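Local coordinates for protein oxidized polyvinyl alcohol hydrolase (PDB 3WWC) that hydrolyses beta-diketones such as 4,6-nonanedione, and cleaves oxidized polyvinyl alcohol in the second step of polyvinyl alcohol degradation, at residues A[71-76]-A[174-179]; A[78-81]-A[87-90]; A[131-136]-A[211-216]; A[155-160]-A[191-196]; A[204-209]-A[279-284]. The protein carries 1 engineered substitution. One frame throughout, in Å; residues are numbered along the deposited sequence.

In the fold
The five contacts spread over one alpha/beta-hydrolase domain. Contact 1 holds the nucleophile elbow and a bound butanoic acid. Contact 2 follows it directly in sequence along helix 75-80, its centre 12 Å away and its Asn78 side chain about 11 Å from the ligand. Contacts 3 and 5, centres 12 Å apart, lie on the opposite side of the chain's centre from contact 2. Glu131 of contact 3 ties three contacts together: OE2 lies 2.7 Å from Ser178 OG of contact 1, and OE1 lies 2.7 Å from Tyr205 OH of contact 5, both probable hydrogen bonds. Contact 4 stands apart, its nearest atoms about 6 Å from contact 1.

Contact 1: A[71-76]-A[174-179]; sequences SVESTN and GGIASG. Engineered in segment 174-179: Ala177 (natural residue Ser). With BUA (butanoic acid), chain C.
The flat carboxyl group of butanoic acid lies between Ser71 and Ser178. Ser71 OG, near its plane at the O1 edge, gives O1 a hydrogen bond of 2.7 Å, and Ser178 N stands over one face, 3.1 Å from O1. Ala177 CB sits near both oxygens, 3.2 Å from O2 and 3.3 Å from O1. The second flat group, the carboxylate of Glu73, brings its OE1 side to Ile176 CG2 at 3.9 Å, the two side chains crossing at about a right angle, while its OE2 is bonded to Ser84 OG. Ala177, an engineered replacement of the natural serine, occupies the nucleophile elbow of the alpha/beta-hydrolase fold. The sharp turn from strand 170-176 into helix 178-189 gives it strained backbone angles (phi 63°, psi -121°), within a Gly-X-Ser-X-Gly pattern in the natural sequence. Any CB on Gly175 would clash with Gly179 O. Ser71 OG and Ser178 N meeting at one ligand oxygen is consistent with an oxyanion hole, and His303 NE2 also binds the ligand. Between the two segments themselves, Ser71 OG meets Ser178 CB at 3.8 Å. Ser71 OG lies beside its own backbone N (chi1 -64°), a setting that directs it to the ligand, and Trp126 NE1 grips the same oxygen. Ser178 OG is turned to Glu131 OE2.

Contact 2: A[78-81]-A[87-90]; sequences NLTV and NSIL
Asn87 and Ser88 donate to the carbonyls of Asn78 and Leu79, near the C-terminal end of helix 75-80, within the beta-alpha-beta crossover that links the parallel neighbouring strands 62-68 and 96-100 of the alpha/beta-hydrolase sheet. Backbone bonds come first. Asn87 N reaches Asn78 O at 2.9 Å in a nearly straight bond (171°) on a lone pair in the carbonyl plane, and Ser88 N reaches Leu79 O, also at 2.9 Å. The chain after the helix thus folds back to meet carbonyls at the helix end, and residues 87-90 go on with helical backbone angles. Each of these two carbonyl oxygens is gripped a second time by a side chain. Asn87 ND2 bonds to Asn78 O at 3.0 Å, tilted 31° from the carbonyl plane, though Asn78 O lies close to the plane of the Asn87 amide. Ser88 OG bonds to Leu79 O at 2.7 Å from above the carbonyl plane; its place between the backbone N and carbonyl carbon of its own residue (chi1 67°) turns it back to the helix. Asn87 OD1, in turn, is bonded to Trp65 NE1, which fixes the rotation of the amide. The side-chain amides of Asn78 and Asn87 lie almost parallel, with two donors, Asn78 ND2 and Asn87 ND2, facing each other unbonded. Apolar contact falls to Leu79, which also rests on Ile51 and Val97 of the sheet. Its CD2 branch lies 4.2 Å from Ser88 CB.

Contact 3: A[131-136]-A[211-216]; sequences EGRAAD and GTPLSF
Two irregular backbones pass closest where Ala135 CA and Pro213 CA stand 5.4 Å apart, and Gly211, beside them, takes a positive phi of 94° at which any CB would be jammed against the preceding carbonyl. From the first segment Arg133 reaches across with an extended chain from CG to NE, and its NH2 donates to Gly211 O at 2.9 Å. The bond is fairly straight (163°), uses a lone pair in the plane of the carbonyl, and leaves the oxygen near the plane of the guanidinium at its edge. NH1, the other terminal nitrogen, bonds to a water at 3.0 Å, and that water returns a weak bond to the same Gly211 O. Replaced by a leucine, Arg133 would probably leave Gly211 O without its direct donor and the water without its link to the first segment. The rest is van der Waals contact round Pro213. Its ring makes an apolar contact with Ala135, CB to CB at 3.9 Å, and Pro213 CG comes 3.3 Å from Ala135 O. Pro213 CG also approaches Arg133 NH1 at 4.0 Å, the two side chains crossing at about a right angle. The segments belong to excursions that follow strands 96-100 and 196-200, the kind of long loops after sheet strands from which alpha/beta hydrolases build the walls of the active-site pocket.

Contact 4: A[155-160]-A[191-196]; sequences AMVQCV and SNFWAG
Val157 points from helix 148-160 at two aromatic rings, and each of its carbons finds one of them. CB lies 4.0 Å from Phe193 CZ, in the plane of that ring at its edge. Beyond CB the side chain forks. CG1, anti to the backbone N (chi1 171°), runs along the same ring edge to within 3.9 Å of Phe193 CZ. CG2, set beside the backbone N, goes to the other ring and meets Trp194 CH2 at 3.9 Å. One valine thus fills the angle between two side chains that themselves touch: Phe193 CD2 stands 3.6 Å above the centre of the Trp194 ring system, an edge brought to a face. In the alpha/beta-hydrolase fold this is a helix lying along the central sheet and joined to the loop that leads into strand 196-200. Leu171 of strand 170-176 backs both rings, and Met156 and Val160 of the helix turn to strands 46-53 and 96-100. Two residues on from Val157, Cys159 is held to Cys27 by a disulfide. Exchanging Phe193 for a serine would probably open a gap beside Val157 and leave the Trp194 face without its edge-on neighbour. Gln158 adds a looser touch on the next carbon of the Phe193 ring: its CG and OE1 each lie 4.1 Å from Phe193 CE1, with the amide standing almost upright to the ring at 89°.

Contact 5: A[204-209]-A[279-284]; sequences WYVTSD and TQAGSN
Trp204 and Gly282 bring the backbones nearest, CA to CA at 6.7 Å, where an irregular loop after strand 196-200 passes alongside helix 275-288. At Tyr205 the loop takes left-handed backbone angles (phi 54°, psi 58°), and Trp204 and Tyr205 part company: the tryptophan goes to the helix, the tyrosine to Glu131 OE1 and a second butanoic acid pocket. The Trp204 indole lies flat on the helix. Gly282 CA sits over the six-membered ring, 3.7 Å from its centroid, and Ala281 CB over the five-membered ring, 4.0 Å from its centroid. Both are CH-pi contacts on the same face. The fit is close at Gly282 CA, only 3.4 Å from Trp204 CZ3, and a CB on this glycine would be tight against that carbon. With CG anti to the backbone N (chi1 -159°), the indole is swung over the two small residues, and its NE1 is held at the rim by His231 O. Val206 CG2 adds a lesser touch on Ala281 CB at 4.2 Å. Within the helix, Gln280 NE2 donates to Asn284 OD1 at 3.0 Å, and Ser283 OG to Gln280 O at 2.8 Å; Gln280 NE2 also bonds Phe349 O. By similarity Ser283 is a charge-relay residue, yet here its OG lies far from the butanoic acid beside Ala177 and bonds to Phe349 N as well. The CH-pi packing of Trp204 on Ala281 and Gly282 joins the loop after strand 196-200 to a helix flanking the alpha/beta-hydrolase sheet.

Contact 1: A[71-76]-A[174-179]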
# COMPACT_ATOMS: atom_id res chain seq x y z
N SER A 71 -4.60 1.79 -10.53
CA SER A 71 -4.25 1.98 -11.95
C SER A 71 -5.15 2.85 -12.74
O SER A 71 -4.68 3.56 -13.62
CB SER A 71 -4.21 0.60 -12.63
OG SER A 71 -3.17 -0.20 -12.06
N VAL A 72 -6.44 2.87 -12.39
CA VAL A 72 -7.39 3.67 -13.18
C VAL A 72 -8.08 4.82 -12.45
O VAL A 72 -8.45 5.80 -13.09
CB VAL A 72 -8.44 2.76 -13.78
CG1 VAL A 72 -9.55 3.58 -14.43
CG2 VAL A 72 -7.76 1.80 -14.76
N GLU A 73 -8.24 4.75 -11.14
CA GLU A 73 -8.85 5.87 -10.45
C GLU A 73 -7.87 6.99 -10.24
O GLU A 73 -6.69 6.73 -9.96
CB GLU A 73 -9.38 5.42 -9.09
CG GLU A 73 -10.51 4.44 -9.21
CD GLU A 73 -10.73 3.68 -7.91
OE1 GLU A 73 -9.72 3.18 -7.35
OE2 GLU A 73 -11.91 3.57 -7.46
N SER A 74 -8.31 8.24 -10.34
CA SER A 74 -7.39 9.34 -10.08
C SER A 74 -7.11 9.53 -8.60
O SER A 74 -7.80 8.96 -7.74
CB SER A 74 -7.95 10.65 -10.66
OG SER A 74 -9.11 11.04 -9.94
N THR A 75 -6.07 10.29 -8.30
CA THR A 75 -5.80 10.61 -6.89
C THR A 75 -7.02 11.37 -6.35
O THR A 75 -7.46 11.12 -5.23
CB THR A 75 -4.51 11.40 -6.76
OG1 THR A 75 -3.42 10.51 -7.03
CG2 THR A 75 -4.38 11.97 -5.33
N ASN A 76 -7.58 12.30 -7.13
CA ASN A 76 -8.78 13.01 -6.66
C ASN A 76 -9.94 12.06 -6.43
O ASN A 76 -10.69 12.22 -5.43
CB ASN A 76 -9.14 14.10 -7.67
CG ASN A 76 -10.45 14.80 -7.33
OD1 ASN A 76 -10.59 15.34 -6.24
ND2 ASN A 76 -11.40 14.79 -8.27
N GLY A 174 -1.32 3.38 2.71
CA GLY A 174 -2.12 2.26 2.26
C GLY A 174 -2.72 2.60 0.92
O GLY A 174 -2.60 3.74 0.44
N GLY A 175 -3.34 1.62 0.30
CA GLY A 175 -3.88 1.92 -1.03
C GLY A 175 -4.51 0.69 -1.61
O GLY A 175 -4.49 -0.38 -1.02
N ILE A 176 -5.11 0.88 -2.77
CA ILE A 176 -5.84 -0.15 -3.47
C ILE A 176 -5.13 -0.60 -4.75
O ILE A 176 -4.57 0.22 -5.47
CB ILE A 176 -7.28 0.36 -3.83
CG1 ILE A 176 -8.06 -0.68 -4.63
CG2 ILE A 176 -7.24 1.65 -4.71
CD1 ILE A 176 -8.41 -1.90 -3.83
N ALA A 177 -5.10 -1.91 -4.96
CA ALA A 177 -4.60 -2.47 -6.21
C ALA A 177 -3.15 -2.12 -6.39
O ALA A 177 -2.39 -2.50 -5.50
CB ALA A 177 -5.50 -1.95 -7.35
N SER A 178 -2.73 -1.43 -7.44
CA SER A 178 -1.30 -1.09 -7.56
C SER A 178 -0.91 -0.24 -6.35
O SER A 178 0.26 -0.30 -5.95
CB SER A 178 -1.06 -0.35 -8.88
OG SER A 178 0.31 -0.04 -9.05
N GLY A 179 -1.83 0.55 -5.79
CA GLY A 179 -1.45 1.31 -4.59
C GLY A 179 -1.27 0.37 -3.41
O GLY A 179 -0.52 0.73 -2.49
C1 BUA C . -1.09 -5.57 -11.88
C2 BUA C . -2.34 -5.20 -11.09
C3 BUA C . -2.30 -3.70 -10.76
C4 BUA C . -3.58 -3.26 -10.06
O1 BUA C . -3.96 -2.08 -10.26
O2 BUA C . -4.11 -4.09 -9.28

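Contact 2: A[78-81]-A[87-90]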
# COMPACT_ATOMS: atom_id res chain seq x y z
N ASN A 78 -9.71 8.87 -5.51
CA ASN A 78 -9.38 8.15 -4.28
C ASN A 78 -9.63 9.02 -3.07
O ASN A 78 -9.98 8.51 -2.00
CB ASN A 78 -7.93 7.72 -4.39
CG ASN A 78 -7.40 7.07 -3.14
OD1 ASN A 78 -6.84 7.74 -2.28
ND2 ASN A 78 -7.62 5.75 -3.02
N LEU A 79 -9.44 10.32 -3.20
CA LEU A 79 -9.62 11.23 -2.08
C LEU A 79 -11.05 11.73 -1.88
O LEU A 79 -11.44 12.04 -0.73
CB LEU A 79 -8.72 12.48 -2.28
CG LEU A 79 -7.25 12.22 -2.10
CD1 LEU A 79 -6.44 13.42 -2.64
CD2 LEU A 79 -6.97 12.07 -0.56
N THR A 80 -11.83 11.84 -2.97
CA THR A 80 -13.14 12.50 -2.81
C THR A 80 -14.36 11.76 -3.30
O THR A 80 -15.51 12.24 -3.04
CB THR A 80 -13.17 13.82 -3.55
OG1 THR A 80 -13.05 13.56 -4.96
CG2 THR A 80 -11.99 14.69 -3.12
N VAL A 81 -14.22 10.67 -4.04
CA VAL A 81 -15.39 9.97 -4.57
C VAL A 81 -15.70 8.80 -3.67
O VAL A 81 -14.81 7.97 -3.38
CB VAL A 81 -15.12 9.49 -6.01
CG1 VAL A 81 -16.30 8.59 -6.50
CG2 VAL A 81 -14.91 10.72 -6.91
N ASN A 87 -10.99 9.17 0.61
CA ASN A 87 -9.99 9.12 1.68
C ASN A 87 -9.70 10.46 2.38
O ASN A 87 -9.16 10.46 3.49
CB ASN A 87 -8.69 8.50 1.12
CG ASN A 87 -8.76 6.99 1.11
OD1 ASN A 87 -8.50 6.36 2.13
ND2 ASN A 87 -9.14 6.40 -0.02
N SER A 88 -10.02 11.59 1.74
CA SER A 88 -9.82 12.87 2.40
C SER A 88 -10.72 13.04 3.60
O SER A 88 -10.43 13.85 4.45
CB SER A 88 -10.10 14.02 1.42
OG SER A 88 -11.47 14.10 1.03
N ILE A 89 -11.79 12.27 3.67
CA ILE A 89 -12.71 12.35 4.80
C ILE A 89 -12.06 11.91 6.08
O ILE A 89 -12.52 12.33 7.18
CB ILE A 89 -14.03 11.55 4.46
CG1 ILE A 89 -14.63 12.15 3.18
CG2 ILE A 89 -15.09 11.68 5.60
CD1 ILE A 89 -14.75 13.63 3.25
N LEU A 90 -10.98 11.14 6.00
CA LEU A 90 -10.27 10.78 7.25
C LEU A 90 -9.70 12.02 7.94
O LEU A 90 -9.36 11.95 9.11
CB LEU A 90 -9.18 9.77 6.99
CG LEU A 90 -9.91 8.43 6.92
CD1 LEU A 90 -9.20 7.55 6.02
CD2 LEU A 90 -10.06 7.82 8.32

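Contact 3: A[131-136]-A[211-216]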
# COMPACT_ATOMS: atom_id res chain seq x y z
N GLU A 131 6.44 0.01 -7.85
CA GLU A 131 6.03 -0.95 -6.86
C GLU A 131 6.48 -2.39 -7.01
O GLU A 131 6.15 -3.22 -6.15
CB GLU A 131 4.48 -0.89 -6.65
CG GLU A 131 3.50 -0.72 -7.90
CD GLU A 131 3.15 -1.99 -8.65
OE1 GLU A 131 4.06 -2.80 -8.98
OE2 GLU A 131 1.94 -2.18 -8.95
N GLY A 132 7.26 -2.70 -8.04
CA GLY A 132 7.73 -4.07 -8.16
C GLY A 132 8.72 -4.15 -9.32
O GLY A 132 8.52 -3.48 -10.34
N ARG A 133 9.72 -4.98 -9.19
CA ARG A 133 10.69 -5.12 -10.28
C ARG A 133 10.07 -5.90 -11.41
O ARG A 133 9.25 -6.79 -11.19
CB ARG A 133 11.97 -5.79 -9.76
CG ARG A 133 11.79 -7.24 -9.31
CD ARG A 133 13.12 -7.76 -8.79
NE ARG A 133 13.05 -9.02 -8.07
CZ ARG A 133 13.35 -10.20 -8.62
NH1 ARG A 133 13.72 -10.26 -9.90
NH2 ARG A 133 13.34 -11.31 -7.87
N ALA A 134 10.45 -5.55 -12.63
CA ALA A 134 9.97 -6.22 -13.82
C ALA A 134 10.49 -7.65 -13.86
O ALA A 134 11.46 -7.98 -13.20
CB ALA A 134 10.44 -5.45 -15.05
N ALA A 135 9.83 -8.49 -14.66
CA ALA A 135 10.19 -9.91 -14.78
C ALA A 135 11.44 -10.17 -15.59
O ALA A 135 12.04 -11.23 -15.46
CB ALA A 135 9.05 -10.64 -15.39
N ASP A 136 11.84 -9.20 -16.41
CA ASP A 136 13.05 -9.40 -17.22
C ASP A 136 14.26 -8.82 -16.49
O ASP A 136 14.13 -8.11 -15.50
CB ASP A 136 12.85 -8.71 -18.56
CG ASP A 136 12.66 -7.23 -18.41
OD1 ASP A 136 13.68 -6.52 -18.45
OD2 ASP A 136 11.51 -6.79 -18.24
N GLY A 211 14.57 -16.22 -6.43
CA GLY A 211 14.33 -14.92 -7.04
C GLY A 211 13.83 -14.98 -8.45
O GLY A 211 13.45 -13.96 -9.01
N THR A 212 13.84 -16.15 -9.08
CA THR A 212 13.36 -16.25 -10.44
C THR A 212 11.92 -15.79 -10.64
O THR A 212 11.02 -16.30 -10.00
CB THR A 212 13.42 -17.71 -10.92
OG1 THR A 212 14.75 -18.20 -10.73
CG2 THR A 212 13.04 -17.79 -12.42
N PRO A 213 11.67 -14.79 -11.52
CA PRO A 213 10.29 -14.34 -11.75
C PRO A 213 9.44 -15.47 -12.29
O PRO A 213 9.89 -16.34 -13.08
CB PRO A 213 10.44 -13.22 -12.78
CG PRO A 213 11.83 -12.68 -12.47
CD PRO A 213 12.64 -13.92 -12.20
N LEU A 214 8.19 -15.49 -11.84
CA LEU A 214 7.25 -16.52 -12.28
C LEU A 214 6.14 -15.83 -13.04
O LEU A 214 5.80 -14.66 -12.74
CB LEU A 214 6.63 -17.23 -11.07
CG LEU A 214 7.61 -18.01 -10.18
CD1 LEU A 214 6.95 -18.52 -8.89
CD2 LEU A 214 8.20 -19.19 -11.02
N SER A 215 5.59 -16.52 -14.02
CA SER A 215 4.46 -15.98 -14.75
C SER A 215 3.28 -15.90 -13.78
O SER A 215 3.28 -16.48 -12.70
CB SER A 215 4.03 -16.91 -15.89
OG SER A 215 3.69 -18.21 -15.36
N PHE A 216 2.27 -15.15 -14.20
CA PHE A 216 1.05 -15.02 -13.39
C PHE A 216 0.56 -16.45 -13.03
O PHE A 216 0.29 -16.75 -11.86
CB PHE A 216 -0.03 -14.30 -14.21
CG PHE A 216 -1.42 -14.52 -13.68
CD1 PHE A 216 -1.77 -14.07 -12.41
CD2 PHE A 216 -2.34 -15.26 -14.41
CE1 PHE A 216 -3.02 -14.34 -11.85
CE2 PHE A 216 -3.59 -15.56 -13.89
CZ PHE A 216 -3.95 -15.11 -12.60
O HOH W 1 15.66 -12.35 -10.91

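Contact 4: A[155-160]-A[191-196]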
# COMPACT_ATOMS: atom_id res chain seq x y z
N ALA A 155 10.25 11.49 2.05
CA ALA A 155 10.59 12.91 1.94
C ALA A 155 9.37 13.80 2.00
O ALA A 155 9.39 14.90 2.61
CB ALA A 155 11.33 13.17 0.65
N MET A 156 8.27 13.35 1.41
CA MET A 156 7.00 14.06 1.40
C MET A 156 6.47 14.24 2.83
O MET A 156 6.14 15.35 3.26
CB MET A 156 6.04 13.25 0.54
CG MET A 156 4.62 13.74 0.56
SD MET A 156 3.50 12.63 -0.33
CE MET A 156 3.35 11.22 0.83
N VAL A 157 6.43 13.16 3.59
CA VAL A 157 5.91 13.22 4.95
C VAL A 157 6.88 14.06 5.82
O VAL A 157 6.43 14.87 6.62
CB VAL A 157 5.75 11.80 5.52
CG1 VAL A 157 5.41 11.88 7.02
CG2 VAL A 157 4.57 11.11 4.81
N GLN A 158 8.20 13.89 5.64
CA GLN A 158 9.15 14.68 6.46
C GLN A 158 8.99 16.18 6.17
O GLN A 158 9.08 17.01 7.08
CB GLN A 158 10.58 14.22 6.18
CG GLN A 158 10.87 12.90 6.84
CD GLN A 158 12.22 12.34 6.48
OE1 GLN A 158 12.79 11.55 7.25
NE2 GLN A 158 12.71 12.69 5.33
N CYS A 159 8.64 16.53 4.94
CA CYS A 159 8.43 17.93 4.60
C CYS A 159 7.12 18.48 5.17
O CYS A 159 7.07 19.60 5.79
CB CYS A 159 8.44 18.05 3.06
SG CYS A 159 8.19 19.76 2.51
N VAL A 160 6.01 17.74 5.03
CA VAL A 160 4.73 18.22 5.55
C VAL A 160 4.84 18.43 7.07
O VAL A 160 4.23 19.33 7.61
CB VAL A 160 3.59 17.20 5.20
CG1 VAL A 160 2.28 17.60 5.84
CG2 VAL A 160 3.44 17.15 3.69
N SER A 191 10.54 -0.03 6.77
CA SER A 191 9.94 -0.47 8.01
C SER A 191 10.47 0.22 9.24
O SER A 191 9.96 -0.05 10.33
CB SER A 191 10.06 -1.99 8.18
OG SER A 191 11.43 -2.37 8.36
N ASN A 192 11.47 1.09 9.10
CA ASN A 192 11.91 1.84 10.27
C ASN A 192 11.38 3.26 10.20
O ASN A 192 11.72 4.10 11.03
CB ASN A 192 13.44 1.82 10.37
CG ASN A 192 13.95 0.40 10.60
OD1 ASN A 192 13.53 -0.26 11.56
ND2 ASN A 192 14.83 -0.08 9.73
N PHE A 193 10.47 3.51 9.25
CA PHE A 193 9.88 4.85 9.12
C PHE A 193 8.36 4.75 9.38
O PHE A 193 7.86 5.27 10.37
CB PHE A 193 10.12 5.44 7.70
CG PHE A 193 9.52 6.81 7.52
CD1 PHE A 193 10.09 7.91 8.14
CD2 PHE A 193 8.36 6.98 6.74
CE1 PHE A 193 9.54 9.20 7.99
CE2 PHE A 193 7.80 8.24 6.58
CZ PHE A 193 8.39 9.36 7.21
N TRP A 194 7.64 4.04 8.51
CA TRP A 194 6.20 3.88 8.68
C TRP A 194 5.88 3.10 9.92
O TRP A 194 6.64 2.21 10.31
CB TRP A 194 5.64 3.06 7.50
CG TRP A 194 5.97 3.72 6.18
CD1 TRP A 194 6.89 3.32 5.26
CD2 TRP A 194 5.41 4.95 5.68
NE1 TRP A 194 6.96 4.24 4.20
CE2 TRP A 194 6.07 5.25 4.45
CE3 TRP A 194 4.41 5.83 6.17
CZ2 TRP A 194 5.76 6.41 3.69
CZ3 TRP A 194 4.10 6.97 5.43
CH2 TRP A 194 4.78 7.25 4.19
N ALA A 195 4.75 3.41 10.54
CA ALA A 195 4.28 2.63 11.68
C ALA A 195 3.48 1.45 11.20
O ALA A 195 3.24 0.51 11.98
CB ALA A 195 3.39 3.51 12.61
N GLY A 196 3.02 1.48 9.97
CA GLY A 196 2.20 0.35 9.50
C GLY A 196 1.52 0.75 8.19
O GLY A 196 1.76 1.82 7.64

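Contact 5: A[204-209]-A[279-284]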
# COMPACT_ATOMS: atom_id res chain seq x y z
N TRP A 204 2.05 -9.24 -4.70
CA TRP A 204 3.32 -9.65 -4.07
C TRP A 204 4.31 -10.03 -5.20
O TRP A 204 5.52 -10.00 -4.99
CB TRP A 204 3.10 -10.91 -3.19
CG TRP A 204 4.18 -11.09 -2.14
CD1 TRP A 204 5.19 -12.04 -2.13
CD2 TRP A 204 4.34 -10.32 -0.94
NE1 TRP A 204 5.96 -11.90 -0.99
CE2 TRP A 204 5.46 -10.85 -0.24
CE3 TRP A 204 3.65 -9.22 -0.38
CZ2 TRP A 204 5.90 -10.33 0.99
CZ3 TRP A 204 4.08 -8.70 0.85
CH2 TRP A 204 5.19 -9.25 1.54
N TYR A 205 3.79 -10.38 -6.37
CA TYR A 205 4.59 -10.83 -7.55
C TYR A 205 5.48 -11.98 -7.11
O TYR A 205 6.73 -11.96 -7.23
CB TYR A 205 5.44 -9.71 -8.10
CG TYR A 205 4.68 -8.49 -8.53
CD1 TYR A 205 3.67 -8.56 -9.51
CD2 TYR A 205 5.05 -7.23 -8.05
CE1 TYR A 205 3.08 -7.40 -10.00
CE2 TYR A 205 4.47 -6.07 -8.55
CZ TYR A 205 3.50 -6.16 -9.52
OH TYR A 205 2.98 -5.01 -10.09
N VAL A 206 4.83 -13.03 -6.61
CA VAL A 206 5.54 -14.19 -6.08
C VAL A 206 6.59 -14.75 -7.04
O VAL A 206 6.34 -14.89 -8.27
CB VAL A 206 4.53 -15.27 -5.74
CG1 VAL A 206 5.24 -16.64 -5.43
CG2 VAL A 206 3.78 -14.84 -4.49
N THR A 207 7.78 -15.02 -6.49
CA THR A 207 8.84 -15.64 -7.31
C THR A 207 9.26 -16.94 -6.65
O THR A 207 8.81 -17.29 -5.56
CB THR A 207 10.13 -14.77 -7.37
OG1 THR A 207 10.74 -14.67 -6.07
CG2 THR A 207 9.81 -13.36 -7.92
N SER A 208 10.18 -17.65 -7.30
CA SER A 208 10.73 -18.82 -6.67
C SER A 208 11.64 -18.35 -5.56
O SER A 208 11.99 -17.16 -5.47
CB SER A 208 11.59 -19.64 -7.66
OG SER A 208 10.78 -20.04 -8.76
N ASP A 209 12.08 -19.28 -4.71
CA ASP A 209 12.97 -18.92 -3.61
C ASP A 209 14.28 -18.28 -4.09
O ASP A 209 14.85 -17.46 -3.35
CB ASP A 209 13.33 -20.15 -2.76
CG ASP A 209 12.22 -20.59 -1.86
OD1 ASP A 209 11.22 -19.84 -1.70
OD2 ASP A 209 12.32 -21.71 -1.27
N THR A 279 -2.45 -11.62 -1.28
CA THR A 279 -2.79 -11.24 0.08
C THR A 279 -2.34 -12.37 1.03
O THR A 279 -1.88 -12.14 2.13
CB THR A 279 -4.29 -10.93 0.22
OG1 THR A 279 -5.08 -12.09 -0.17
CG2 THR A 279 -4.66 -9.68 -0.59
N GLN A 280 -2.47 -13.62 0.61
CA GLN A 280 -2.01 -14.72 1.46
C GLN A 280 -0.52 -14.58 1.68
O GLN A 280 -0.05 -14.66 2.81
CB GLN A 280 -2.26 -16.10 0.78
CG GLN A 280 -1.84 -17.25 1.64
CD GLN A 280 -2.81 -17.48 2.80
OE1 GLN A 280 -4.00 -17.76 2.57
NE2 GLN A 280 -2.31 -17.36 4.03
N ALA A 281 0.24 -14.41 0.59
CA ALA A 281 1.68 -14.31 0.73
C ALA A 281 2.11 -13.18 1.63
O ALA A 281 3.02 -13.31 2.48
CB ALA A 281 2.33 -14.15 -0.66
N GLY A 282 1.49 -12.01 1.46
CA GLY A 282 1.90 -10.92 2.32
C GLY A 282 1.54 -11.22 3.75
O GLY A 282 2.31 -10.92 4.65
N SER A 283 0.37 -11.83 3.99
CA SER A 283 -0.01 -12.14 5.37
C SER A 283 0.93 -13.17 5.99
O SER A 283 1.21 -13.09 7.18
CB SER A 283 -1.49 -12.64 5.44
OG SER A 283 -1.59 -14.03 5.09
N ASN A 284 1.49 -14.06 5.19
CA ASN A 284 2.40 -15.06 5.77
C ASN A 284 3.70 -14.37 6.18
O ASN A 284 4.25 -14.62 7.27
CB ASN A 284 2.73 -16.14 4.72
CG ASN A 284 1.51 -16.99 4.35
OD1 ASN A 284 0.45 -16.88 4.97
ND2 ASN A 284 1.68 -17.85 3.35